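Local structure of aclacinomycin oxidoreductase (AknOx) (Streptomyces galilaeus, 2IPI) at residues Val253-Ser258 and Ile303-Gln308; Ala122-Ala127 and Val222-Phe227; Leu368-Thr373 and Pro458-Glu463. The protein oxidises the terminal sugar of aclacinomycin antibiotics in two successive steps, using a bicovalently attached FAD and molecular oxygen. All blocks are in the same frame, centred on the assembly; numbering follows the deposited sequence. Where two conformers were deposited one is given.

Contact 1: residues Val253-Ser258 and Ile303-Gln308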
loop_
_atom_site.group_PDB
_atom_site.type_symbol
_atom_site.label_atom_id
_atom_site.label_comp_id
_atom_site.label_asym_id
_atom_site.label_seq_id
_atom_site.Cartn_x
_atom_site.Cartn_y
_atom_site.Cartn_z
ATOM N N VAL A 253 -2.499 -3.142 23.195
ATOM C CA VAL A 253 -2.496 -4.372 23.963
ATOM C C VAL A 253 -1.188 -5.119 23.714
ATOM O O VAL A 253 -0.859 -5.423 22.562
ATOM C CB VAL A 253 -3.687 -5.257 23.548
ATOM C CG1 VAL A 253 -3.871 -6.448 24.478
ATOM C CG2 VAL A 253 -4.969 -4.434 23.496
ATOM N N THR A 254 -0.417 -5.426 24.753
ATOM C CA THR A 254 0.870 -6.086 24.564
ATOM C C THR A 254 1.016 -7.339 25.420
ATOM O O THR A 254 0.616 -7.358 26.592
ATOM C CB THR A 254 2.037 -5.138 24.905
ATOM O OG1 THR A 254 2.542 -4.533 23.710
ATOM C CG2 THR A 254 3.177 -5.939 25.518
ATOM N N TRP A 255 1.590 -8.385 24.835
ATOM C CA TRP A 255 1.802 -9.660 25.504
ATOM C C TRP A 255 3.289 -10.012 25.506
ATOM O O TRP A 255 3.879 -10.136 24.424
ATOM C CB TRP A 255 1.021 -10.768 24.829
ATOM C CG TRP A 255 -0.468 -10.777 24.896
ATOM C CD1 TRP A 255 -1.250 -11.358 25.847
ATOM C CD2 TRP A 255 -1.377 -10.178 23.959
ATOM N NE1 TRP A 255 -2.584 -11.161 25.575
ATOM C CE2 TRP A 255 -2.685 -10.432 24.411
ATOM C CE3 TRP A 255 -1.210 -9.445 22.779
ATOM C CZ2 TRP A 255 -3.815 -9.990 23.740
ATOM C CZ3 TRP A 255 -2.344 -9.009 22.117
ATOM C CH2 TRP A 255 -3.636 -9.271 22.581
ATOM N N ASP A 256 3.895 -10.156 26.685
ATOM C CA ASP A 256 5.346 -10.356 26.755
ATOM C C ASP A 256 5.739 -11.732 26.222
ATOM O O ASP A 256 4.977 -12.681 26.377
ATOM C CB ASP A 256 5.891 -10.167 28.176
ATOM C CG ASP A 256 5.786 -8.755 28.721
ATOM O OD1 ASP A 256 4.628 -8.332 28.948
ATOM O OD2 ASP A 256 6.796 -8.054 28.936
ATOM N N TRP A 257 6.889 -11.870 25.572
ATOM C CA TRP A 257 7.271 -13.141 24.966
ATOM C C TRP A 257 7.561 -14.194 26.028
ATOM O O TRP A 257 7.357 -15.385 25.813
ATOM C CB TRP A 257 8.496 -12.993 24.027
ATOM C CG TRP A 257 8.040 -12.914 22.593
ATOM C CD1 TRP A 257 7.901 -11.791 21.834
ATOM C CD2 TRP A 257 7.660 -14.012 21.755
ATOM N NE1 TRP A 257 7.461 -12.115 20.577
ATOM C CE2 TRP A 257 7.303 -13.478 20.499
ATOM C CE3 TRP A 257 7.585 -15.398 21.932
ATOM C CZ2 TRP A 257 6.873 -14.269 19.435
ATOM C CZ3 TRP A 257 7.163 -16.180 20.877
ATOM C CH2 TRP A 257 6.816 -15.626 19.636
ATOM N N SER A 258 8.064 -13.764 27.183
ATOM C CA SER A 258 8.468 -14.762 28.177
ATOM C C SER A 258 7.265 -15.497 28.728
ATOM O O SER A 258 7.348 -16.658 29.139
ATOM C CB SER A 258 9.271 -14.094 29.296
ATOM O OG SER A 258 8.463 -13.198 30.035
ATOM N N ILE A 303 4.734 -9.018 21.437
ATOM C CA ILE A 303 3.805 -8.893 20.337
ATOM C C ILE A 303 2.781 -7.816 20.702
ATOM O O ILE A 303 2.400 -7.646 21.859
ATOM C CB ILE A 303 3.057 -10.186 19.991
ATOM C CG1 ILE A 303 2.204 -10.756 21.126
ATOM C CG2 ILE A 303 4.024 -11.252 19.478
ATOM C CD1 ILE A 303 1.342 -11.927 20.738
ATOM N N LEU A 304 2.358 -7.041 19.706
ATOM C CA LEU A 304 1.519 -5.889 20.052
ATOM C C LEU A 304 0.326 -5.779 19.123
ATOM O O LEU A 304 0.447 -5.805 17.900
ATOM C CB LEU A 304 2.397 -4.646 20.028
ATOM C CG LEU A 304 1.824 -3.276 20.316
ATOM C CD1 LEU A 304 2.919 -2.420 20.950
ATOM C CD2 LEU A 304 1.315 -2.634 19.036
ATOM N N LEU A 305 -0.845 -5.655 19.715
ATOM C CA LEU A 305 -2.099 -5.451 18.991
ATOM C C LEU A 305 -2.473 -3.967 19.082
ATOM O O LEU A 305 -2.784 -3.518 20.188
ATOM C CB LEU A 305 -3.175 -6.333 19.585
ATOM C CG LEU A 305 -4.285 -7.010 18.808
ATOM C CD1 LEU A 305 -5.655 -6.743 19.440
ATOM C CD2 LEU A 305 -4.292 -6.591 17.340
ATOM N N ASP A 306 -2.431 -3.238 17.980
ATOM C CA ASP A 306 -2.687 -1.801 17.947
ATOM C C ASP A 306 -4.034 -1.502 17.304
ATOM O O ASP A 306 -4.222 -1.607 16.095
ATOM C CB ASP A 306 -1.544 -1.090 17.229
ATOM C CG ASP A 306 -1.623 0.424 17.265
ATOM O OD1 ASP A 306 -0.670 1.070 16.788
ATOM O OD2 ASP A 306 -2.620 0.984 17.757
ATOM N N ILE A 307 -5.008 -1.106 18.112
ATOM C CA ILE A 307 -6.387 -0.994 17.670
ATOM C C ILE A 307 -6.896 0.442 17.693
ATOM O O ILE A 307 -6.538 1.246 18.561
ATOM C CB ILE A 307 -7.269 -1.913 18.546
ATOM C CG1 ILE A 307 -8.423 -1.187 19.237
ATOM C CG2 ILE A 307 -6.453 -2.691 19.576
ATOM C CD1 ILE A 307 -9.274 -2.110 20.094
ATOM N N GLN A 308 -7.743 0.821 16.728
ATOM C CA GLN A 308 -8.251 2.196 16.807
ATOM C C GLN A 308 -9.680 2.283 16.281
ATOM O O GLN A 308 -10.109 1.410 15.535
ATOM C CB GLN A 308 -7.330 3.160 16.069
ATOM C CG GLN A 308 -7.393 3.065 14.554
ATOM C CD GLN A 308 -6.240 3.778 13.874
ATOM O OE1 GLN A 308 -6.182 5.014 13.807
ATOM N NE2 GLN A 308 -5.314 2.974 13.364
#

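Contact 2: residues Ala122-Ala127 and Val222-Phe227. With FAD (flavin-adenine dinucleotide), chain F.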
loop_
_atom_site.group_PDB
_atom_site.type_symbol
_atom_site.label_atom_id
_atom_site.label_comp_id
_atom_site.label_asym_id
_atom_site.label_seq_id
_atom_site.Cartn_x
_atom_site.Cartn_y
_atom_site.Cartn_z
ATOM N N ALA A 122 -8.419 18.302 -6.133
ATOM C CA ALA A 122 -7.085 18.314 -6.707
ATOM C C ALA A 122 -5.990 17.787 -5.785
ATOM O O ALA A 122 -5.778 18.259 -4.678
ATOM C CB ALA A 122 -6.720 19.690 -7.235
ATOM N N VAL A 123 -5.252 16.751 -6.195
ATOM C CA VAL A 123 -4.090 16.321 -5.407
ATOM C C VAL A 123 -2.938 15.940 -6.332
ATOM O O VAL A 123 -3.063 15.061 -7.193
ATOM C CB VAL A 123 -4.367 15.162 -4.439
ATOM C CG1 VAL A 123 -5.615 15.371 -3.593
ATOM C CG2 VAL A 123 -4.508 13.816 -5.159
ATOM N N GLU A 124 -1.772 16.573 -6.178
ATOM C CA GLU A 124 -0.638 16.238 -7.075
ATOM C C GLU A 124 0.164 15.088 -6.506
ATOM O O GLU A 124 0.182 14.887 -5.299
ATOM C CB GLU A 124 0.211 17.481 -7.311
ATOM C CG GLU A 124 -0.423 18.421 -8.337
ATOM C CD GLU A 124 0.272 19.764 -8.410
ATOM O OE1 GLU A 124 1.429 19.952 -7.994
ATOM O OE2 GLU A 124 -0.337 20.718 -8.954
ATOM N N PRO A 125 0.831 14.303 -7.350
ATOM C CA PRO A 125 1.472 13.077 -6.884
ATOM C C PRO A 125 2.605 13.308 -5.889
ATOM O O PRO A 125 2.945 12.366 -5.170
ATOM C CB PRO A 125 2.070 12.467 -8.164
ATOM C CG PRO A 125 2.252 13.656 -9.057
ATOM C CD PRO A 125 1.033 14.513 -8.792
ATOM N N GLY A 126 3.186 14.500 -5.837
ATOM C CA GLY A 126 4.368 14.773 -5.031
ATOM C C GLY A 126 3.980 14.961 -3.573
ATOM O O GLY A 126 4.785 14.829 -2.661
ATOM N N ALA A 127 2.705 15.293 -3.384
ATOM C CA ALA A 127 2.156 15.449 -2.053
ATOM C C ALA A 127 2.362 14.178 -1.233
ATOM O O ALA A 127 2.281 13.098 -1.813
ATOM C CB ALA A 127 0.659 15.715 -2.130
ATOM N N VAL A 222 1.361 9.922 -13.767
ATOM C CA VAL A 222 0.247 10.698 -13.229
ATOM C C VAL A 222 0.728 12.069 -12.768
ATOM O O VAL A 222 1.660 12.216 -11.978
ATOM C CB VAL A 222 -0.427 9.957 -12.071
ATOM C CG1 VAL A 222 -1.528 10.781 -11.437
ATOM C CG2 VAL A 222 -1.016 8.643 -12.573
ATOM N N THR A 223 0.077 13.127 -13.224
ATOM C CA THR A 223 0.470 14.496 -12.935
ATOM C C THR A 223 -0.524 15.155 -11.969
ATOM O O THR A 223 -0.230 16.222 -11.421
ATOM C CB THR A 223 0.559 15.319 -14.231
ATOM O OG1 THR A 223 0.718 16.716 -13.953
ATOM C CG2 THR A 223 -0.748 15.203 -15.000
ATOM N N ARG A 224 -1.650 14.503 -11.769
ATOM C CA ARG A 224 -2.724 14.980 -10.913
ATOM C C ARG A 224 -3.858 13.969 -10.777
ATOM O O ARG A 224 -4.306 13.365 -11.753
ATOM C CB ARG A 224 -3.329 16.293 -11.444
ATOM C CG ARG A 224 -4.414 16.817 -10.510
ATOM C CD ARG A 224 -4.931 18.165 -10.970
ATOM N NE ARG A 224 -3.880 19.163 -10.928
ATOM C CZ ARG A 224 -3.558 20.107 -11.783
ATOM N NH1 ARG A 224 -4.249 20.257 -12.902
ATOM N NH2 ARG A 224 -2.535 20.910 -11.504
ATOM N N TYR A 225 -4.355 13.774 -9.561
ATOM C CA TYR A 225 -5.450 12.878 -9.279
ATOM C C TYR A 225 -6.683 13.670 -8.830
ATOM O O TYR A 225 -6.418 14.690 -8.190
ATOM C CB TYR A 225 -5.119 11.920 -8.127
ATOM C CG TYR A 225 -4.071 10.868 -8.302
ATOM C CD1 TYR A 225 -2.734 11.083 -7.999
ATOM C CD2 TYR A 225 -4.443 9.608 -8.779
ATOM C CE1 TYR A 225 -1.789 10.089 -8.172
ATOM C CE2 TYR A 225 -3.493 8.617 -8.952
ATOM C CZ TYR A 225 -2.179 8.856 -8.649
ATOM O OH TYR A 225 -1.247 7.845 -8.819
ATOM N N TRP A 226 -7.862 13.193 -9.126
ATOM C CA TRP A 226 -9.137 13.789 -8.753
ATOM C C TRP A 226 -9.972 12.867 -7.888
ATOM O O TRP A 226 -10.185 11.716 -8.261
ATOM C CB TRP A 226 -9.933 14.292 -9.978
ATOM C CG TRP A 226 -9.259 15.445 -10.687
ATOM C CD1 TRP A 226 -8.314 15.296 -11.668
ATOM C CD2 TRP A 226 -9.432 16.861 -10.535
ATOM N NE1 TRP A 226 -7.895 16.524 -12.110
ATOM C CE2 TRP A 226 -8.563 17.511 -11.430
ATOM C CE3 TRP A 226 -10.222 17.663 -9.711
ATOM C CZ2 TRP A 226 -8.463 18.895 -11.545
ATOM C CZ3 TRP A 226 -10.129 19.041 -9.821
ATOM C CH2 TRP A 226 -9.254 19.663 -10.729
ATOM N N PHE A 227 -10.427 13.365 -6.736
ATOM C CA PHE A 227 -11.258 12.554 -5.853
ATOM C C PHE A 227 -12.657 13.112 -5.614
ATOM O O PHE A 227 -12.830 14.302 -5.401
ATOM C CB PHE A 227 -10.589 12.400 -4.458
ATOM C CG PHE A 227 -9.307 11.589 -4.619
ATOM C CD1 PHE A 227 -8.096 12.234 -4.773
ATOM C CD2 PHE A 227 -9.375 10.202 -4.629
ATOM C CE1 PHE A 227 -6.925 11.512 -4.975
ATOM C CE2 PHE A 227 -8.202 9.482 -4.821
ATOM C CZ PHE A 227 -6.996 10.128 -4.984
HETATM P PA FAD F . 7.672 5.607 -5.217
HETATM O O1A FAD F . 8.840 4.831 -5.068
HETATM O O2A FAD F . 7.983 6.956 -5.689
HETATM O O5B FAD F . 6.646 4.910 -6.184
HETATM C C5B FAD F . 6.291 3.592 -6.062
HETATM C C4B FAD F . 5.838 3.039 -7.410
HETATM O O4B FAD F . 4.964 3.955 -8.011
HETATM C C3B FAD F . 7.017 2.926 -8.394
HETATM O O3B FAD F . 6.776 1.945 -9.336
HETATM C C2B FAD F . 7.013 4.275 -9.092
HETATM O O2B FAD F . 7.628 4.302 -10.352
HETATM C C1B FAD F . 5.523 4.534 -9.136
HETATM N N9A FAD F . 5.173 5.959 -9.299
HETATM C C8A FAD F . 5.592 6.984 -8.545
HETATM N N7A FAD F . 5.057 8.118 -8.972
HETATM C C5A FAD F . 4.305 7.821 -10.031
HETATM C C6A FAD F . 3.515 8.593 -10.874
HETATM N N6A FAD F . 3.389 9.839 -10.621
HETATM N N1A FAD F . 2.847 8.012 -11.856
HETATM C C2A FAD F . 2.932 6.711 -12.000
HETATM N N3A FAD F . 3.659 5.942 -11.210
HETATM C C4A FAD F . 4.351 6.477 -10.250
HETATM N N1 FAD F . 0.545 1.037 1.485
HETATM C C2 FAD F . -0.779 0.873 1.816
HETATM O O2 FAD F . -1.582 0.509 1.072
HETATM N N3 FAD F . -1.159 1.161 3.098
HETATM C C4 FAD F . -0.261 1.609 4.052
HETATM O O4 FAD F . -0.668 1.934 5.131
HETATM C C4X FAD F . 1.078 1.788 3.697
HETATM N N5 FAD F . 2.014 2.201 4.599
HETATM C C5X FAD F . 3.299 2.440 4.238
HETATM C C6 FAD F . 4.215 2.952 5.160
HETATM C C7 FAD F . 5.516 3.131 4.790
HETATM C C7M FAD F . 6.411 3.787 5.789
HETATM C C8 FAD F . 5.924 2.902 3.472
HETATM C C8M FAD F . 7.275 3.403 3.012
HETATM C C9 FAD F . 4.987 2.416 2.589
HETATM C C9A FAD F . 3.689 2.143 2.939
HETATM N N10 FAD F . 2.779 1.634 2.032
HETATM C C10 FAD F . 1.471 1.501 2.392
HETATM C "C1'" FAD F . 3.218 0.797 0.876
HETATM C "C2'" FAD F . 3.505 1.551 -0.425
HETATM O "O2'" FAD F . 4.832 1.719 -0.803
HETATM C "C3'" FAD F . 2.807 2.885 -0.535
HETATM O "O3'" FAD F . 1.428 2.767 -0.368
HETATM C "C4'" FAD F . 3.317 3.468 -1.889
HETATM O "O4'" FAD F . 3.778 2.546 -2.792
HETATM C "C5'" FAD F . 4.372 4.548 -1.885
HETATM O "O5'" FAD F . 4.503 5.101 -3.152
HETATM P P FAD F . 5.585 6.216 -3.310
HETATM O O1P FAD F . 5.138 7.233 -4.192
HETATM O O2P FAD F . 5.899 6.687 -2.031
HETATM O O3P FAD F . 6.918 5.536 -3.822
#

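Contact 3: residues Leu368-Thr373 and Pro458-Glu463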
loop_
_atom_site.group_PDB
_atom_site.type_symbol
_atom_site.label_atom_id
_atom_site.label_comp_id
_atom_site.label_asym_id
_atom_site.label_seq_id
_atom_site.Cartn_x
_atom_site.Cartn_y
_atom_site.Cartn_z
ATOM N N LEU A 368 -5.913 -12.808 3.130
ATOM C CA LEU A 368 -6.511 -14.048 3.617
ATOM C C LEU A 368 -8.030 -14.039 3.441
ATOM O O LEU A 368 -8.693 -13.085 3.856
ATOM C CB LEU A 368 -6.229 -14.316 5.098
ATOM C CG LEU A 368 -4.787 -14.276 5.596
ATOM C CD1 LEU A 368 -4.694 -14.499 7.106
ATOM C CD2 LEU A 368 -3.932 -15.292 4.868
ATOM N N ARG A 369 -8.588 -15.099 2.885
ATOM C CA ARG A 369 -10.035 -15.229 2.785
ATOM C C ARG A 369 -10.626 -15.907 4.012
ATOM O O ARG A 369 -11.792 -15.687 4.347
ATOM C CB ARG A 369 -10.446 -16.029 1.555
ATOM C CG ARG A 369 -10.634 -15.208 0.295
ATOM C CD ARG A 369 -11.133 -16.124 -0.828
ATOM N NE ARG A 369 -12.579 -15.999 -0.993
ATOM C CZ ARG A 369 -13.407 -17.020 -1.243
ATOM N NH1 ARG A 369 -12.970 -18.323 -1.314
ATOM N NH2 ARG A 369 -14.703 -16.735 -1.378
ATOM N N LYS A 370 -9.800 -16.730 4.644
ATOM C CA LYS A 370 -10.139 -17.453 5.865
ATOM C C LYS A 370 -8.928 -17.474 6.793
ATOM O O LYS A 370 -7.800 -17.279 6.335
ATOM C CB LYS A 370 -10.581 -18.878 5.547
ATOM C CG LYS A 370 -11.895 -19.007 4.814
ATOM C CD LYS A 370 -11.950 -20.221 3.887
ATOM C CE LYS A 370 -12.740 -21.399 4.399
ATOM N NZ LYS A 370 -14.009 -21.706 3.678
ATOM N N PRO A 371 -9.122 -17.698 8.090
ATOM C CA PRO A 371 -8.006 -17.589 9.041
ATOM C C PRO A 371 -6.859 -18.546 8.718
ATOM O O PRO A 371 -7.040 -19.473 7.931
ATOM C CB PRO A 371 -8.656 -18.016 10.359
ATOM C CG PRO A 371 -10.108 -17.737 10.183
ATOM C CD PRO A 371 -10.374 -18.093 8.746
ATOM N N TRP A 372 -5.679 -18.349 9.305
ATOM C CA TRP A 372 -4.579 -19.295 9.174
ATOM C C TRP A 372 -5.021 -20.695 9.610
ATOM O O TRP A 372 -6.028 -20.822 10.319
ATOM C CB TRP A 372 -3.407 -18.873 10.039
ATOM C CG TRP A 372 -2.761 -17.553 9.810
ATOM C CD1 TRP A 372 -2.733 -16.480 10.661
ATOM C CD2 TRP A 372 -2.029 -17.146 8.650
ATOM N NE1 TRP A 372 -2.032 -15.442 10.089
ATOM C CE2 TRP A 372 -1.592 -15.824 8.859
ATOM C CE3 TRP A 372 -1.720 -17.802 7.451
ATOM C CZ2 TRP A 372 -0.845 -15.125 7.910
ATOM C CZ3 TRP A 372 -0.982 -17.100 6.520
ATOM C CH2 TRP A 372 -0.554 -15.793 6.749
ATOM N N THR A 373 -4.289 -21.738 9.226
ATOM C CA THR A 373 -4.597 -23.077 9.705
ATOM C C THR A 373 -3.935 -23.333 11.059
ATOM O O THR A 373 -3.135 -22.512 11.500
ATOM C CB THR A 373 -4.142 -24.151 8.698
ATOM O OG1 THR A 373 -4.329 -25.439 9.292
ATOM C CG2 THR A 373 -2.665 -24.091 8.360
ATOM N N PRO A 458 -4.632 -17.398 -4.986
ATOM C CA PRO A 458 -6.072 -17.161 -4.824
ATOM C C PRO A 458 -6.851 -18.469 -4.995
ATOM O O PRO A 458 -6.815 -19.083 -6.064
ATOM C CB PRO A 458 -6.394 -16.155 -5.928
ATOM C CG PRO A 458 -5.083 -15.500 -6.250
ATOM C CD PRO A 458 -4.026 -16.557 -6.034
ATOM N N ASP A 459 -7.521 -18.837 -3.921
ATOM C CA ASP A 459 -8.341 -20.030 -3.769
ATOM C C ASP A 459 -9.347 -19.790 -2.648
ATOM O O ASP A 459 -9.641 -18.628 -2.329
ATOM C CB ASP A 459 -7.468 -21.259 -3.507
ATOM C CG ASP A 459 -6.490 -21.074 -2.367
ATOM O OD1 ASP A 459 -6.884 -20.525 -1.323
ATOM O OD2 ASP A 459 -5.312 -21.466 -2.509
ATOM N N ASP A 460 -9.884 -20.838 -2.032
ATOM C CA ASP A 460 -10.893 -20.619 -1.011
ATOM C C ASP A 460 -10.312 -20.031 0.269
ATOM O O ASP A 460 -11.056 -19.673 1.184
ATOM C CB ASP A 460 -11.633 -21.924 -0.662
ATOM C CG ASP A 460 -12.934 -21.584 0.063
ATOM O OD1 ASP A 460 -12.958 -21.574 1.321
ATOM O OD2 ASP A 460 -13.926 -21.306 -0.646
ATOM N N ARG A 461 -8.985 -19.941 0.348
ATOM C CA ARG A 461 -8.340 -19.499 1.570
ATOM C C ARG A 461 -7.625 -18.159 1.467
ATOM O O ARG A 461 -7.548 -17.482 2.493
ATOM C CB ARG A 461 -7.330 -20.561 2.053
ATOM C CG ARG A 461 -8.065 -21.759 2.676
ATOM C CD ARG A 461 -7.174 -22.418 3.723
ATOM N NE ARG A 461 -7.416 -21.930 5.075
ATOM C CZ ARG A 461 -8.422 -22.231 5.879
ATOM N NH1 ARG A 461 -9.369 -23.064 5.481
ATOM N NH2 ARG A 461 -8.457 -21.668 7.090
ATOM N N THR A 462 -7.123 -17.794 0.297
ATOM C CA THR A 462 -6.447 -16.523 0.104
ATOM C C THR A 462 -6.914 -15.851 -1.198
ATOM O O THR A 462 -7.681 -16.444 -1.941
ATOM C CB THR A 462 -4.913 -16.612 0.053
ATOM O OG1 THR A 462 -4.447 -16.789 -1.294
ATOM C CG2 THR A 462 -4.409 -17.802 0.858
ATOM N N GLU A 463 -6.444 -14.640 -1.443
ATOM C CA GLU A 463 -6.738 -13.887 -2.661
ATOM C C GLU A 463 -5.468 -13.268 -3.230
ATOM O O GLU A 463 -5.463 -12.180 -3.815
ATOM C CB GLU A 463 -7.763 -12.790 -2.362
ATOM C CG GLU A 463 -9.187 -13.202 -2.610
ATOM C CD GLU A 463 -10.179 -12.074 -2.773
ATOM O OE1 GLU A 463 -10.883 -12.083 -3.808
ATOM O OE2 GLU A 463 -10.248 -11.193 -1.897
HETATM O O HOH W 1 -6.001 -18.593 4.892
#

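Contact 1: residues Val253-Ser258 and Ile303-Gln308
Ile303 lies between two indole rings of the facing segment and turns a different branch to each. Its CG1 is in the crowded position between the backbone N and the carbonyl carbon (chi1 60°), where it meets Trp255, 3.9 Å from CB of that residue; CG1 and CD1 lie 4.0 and 4.1 Å from CE3 of the Trp255 indole. The second branch, CG2, lies by the indole nitrogen of Trp257, 3.7 Å from NE1, with CE2 and CZ2 next, and these two side chains cross at about a right angle. Trp255 also runs side by side with Leu305, pointing the same way, and the rim of its indole abuts Leu305, with CZ3 3.8 Å from CB and the aliphatic carbon near the ring plane. One face of this indole is covered toward its rim by CG1 of Val253. Val253, Trp255, Ile303 and Leu305 all lie on one face of the sheet. On the other face Thr254 and Leu304 form a non-hydrogen-bonded pair whose side chains cross obliquely, Thr254 OG1 lying 3.5 Å from Leu304 CD1. That hydroxyl is buried without a polar partner in the model.

The backbones run antiparallel. Val253 and Leu305 form a hydrogen-bonded pair with two nearly straight bonds, 3.0 Å from Val253 N to Leu305 O and 2.9 Å from Leu305 N to Val253 O. At the Trp255-Ile303 pair the bond from Trp255 N is sound, while the return bond from Ile303 N is weak.

Within the seven-stranded antiparallel sheet, strand 248-256 lies between strands 336-342 and 302-310, and the latter is flanked in turn by 290-296. Helix 316-327 covers the apolar face, with Val324, Val327 and Phe323 touching Val253, Trp255 and Leu305 respectively, and Phe293 of strand 290-296 meets the Trp255 ring.

Contact 2: residues Ala122-Ala127 and Val222-Phe227
Two neighbouring strands of the antiparallel sheet in the PCMH-type FAD-binding domain meet here, beside the adenine of the cofactor. Val123 and Tyr225 form a hydrogen-bonded pair, with 3.1 Å from Val123 N to Tyr225 O and 3.0 Å from Tyr225 N to Val123 O. Next to them Thr223 and Arg224 both face Glu181 of strand 177-185, a classic beta bulge, while segment 122-127 leaves the sheet in a type I turn from Glu124 to Ala127.

Val123 CG2 is placed between the backbone N and the carbonyl carbon (chi1 -48°), from where it presses on the edge of Phe227, 3.3 Å from CE1 and near the ring plane, and also touches Tyr225 CB. Ala122, on the opposite face of the sheet, sets its CB over one face of the Trp226 indole, offset toward the rim. Glu124 OE2 approaches the Arg224 guanidinium in its plane, in a weak salt bridge of 3.4 Å to NH2; the stronger partner of Arg224 is Glu181, which also accepts from Trp226 NE1. Tyr225 carries Val222 CG1 over one ring face and gives its hydroxyl a hydrogen bond with Gly155 O.

Past the paired residues, Pro125 lays its ring against the backbone of the other strand, CG 3.3 Å from Val222 O. Both hydrogen bonds from Val222 to the adenine come from its main chain: its N donates to FAD N1A at 3.1 Å, and its O accepts from FAD N6A at 3.2 Å, while Pro125 CB lies 3.8 Å from that same N6A.

Contact 3: residues Leu368-Thr373 and Pro458-Glu463
Arg369 and Lys370 close on Asp460 in a salt-bridge network, each cation taking a different carboxylate oxygen. Lys370 NZ meets OD1 of Asp460 at 2.6 Å, nearly in line with its C-O bond, although the exact position of the lysine chain is uncertain. Arg369 NH1 lies 3.2 Å from OD2 of Asp460 in a weak bond, seen in one of two conformers of Arg369 and so doubtful. The other end of this guanidinium, NH2, has a salt bridge to Asp417.

Bonds that involve the main chain form a second group. Arg461 O accepts from two successive amides, Arg369 N at 2.6 Å and Lys370 N at 3.2 Å, both reaching it from the same face of its carbonyl plane. Arg461 then sends its side chain back over segment 368-373: NH2 donates to Pro371 O at 2.7 Å, with the oxygen close to the guanidinium plane, while Lys370 CB lies over one face of that group, toward its rim. Within loop 458-463, in the conformer given, Asp459 OD1 accepts from Arg461 N on its anti lone pair and from Thr462 N on the syn side, out of the carboxylate plane. The bond to Arg461 N makes an Asx turn.

Apolar contact is slighter. Within segment 368-373 Leu368 CD1 sits over the centre of the Trp372 indole. Glu463 turns its carboxylate elsewhere, to Lys492 and Ser418.

The contact therefore joins two irregular loops, one leading from strand 360-368 to helix 374-385, chiefly through charge and main-chain polarity. Two cations flanking one carboxylate may modestly favour its ionised form, and Arg461, whose oxygen and guanidinium both bind segment 368-373, ties the loops together at two points.

Contacts 1 and 2 are buried pairings of antiparallel strands, but in different sheets: contact 2 belongs to the five-stranded sheet of the FAD-binding domain, contact 1 to the seven-stranded sheet near the bound anthracycline. They lie on opposite sides of the chain's centre, about 37 Å apart between centres. Contact 3 is only partly buried, yet adjoins the larger sheet, since its loop 368-373 follows strand 360-368, an outermost strand there. The chemistry follows position: side chains in contact 1 meet through apolar groups, contact 2 adds a weak salt bridge and cofactor bonds, and contact 3 relies mainly on charged side chains and main-chain oxygens.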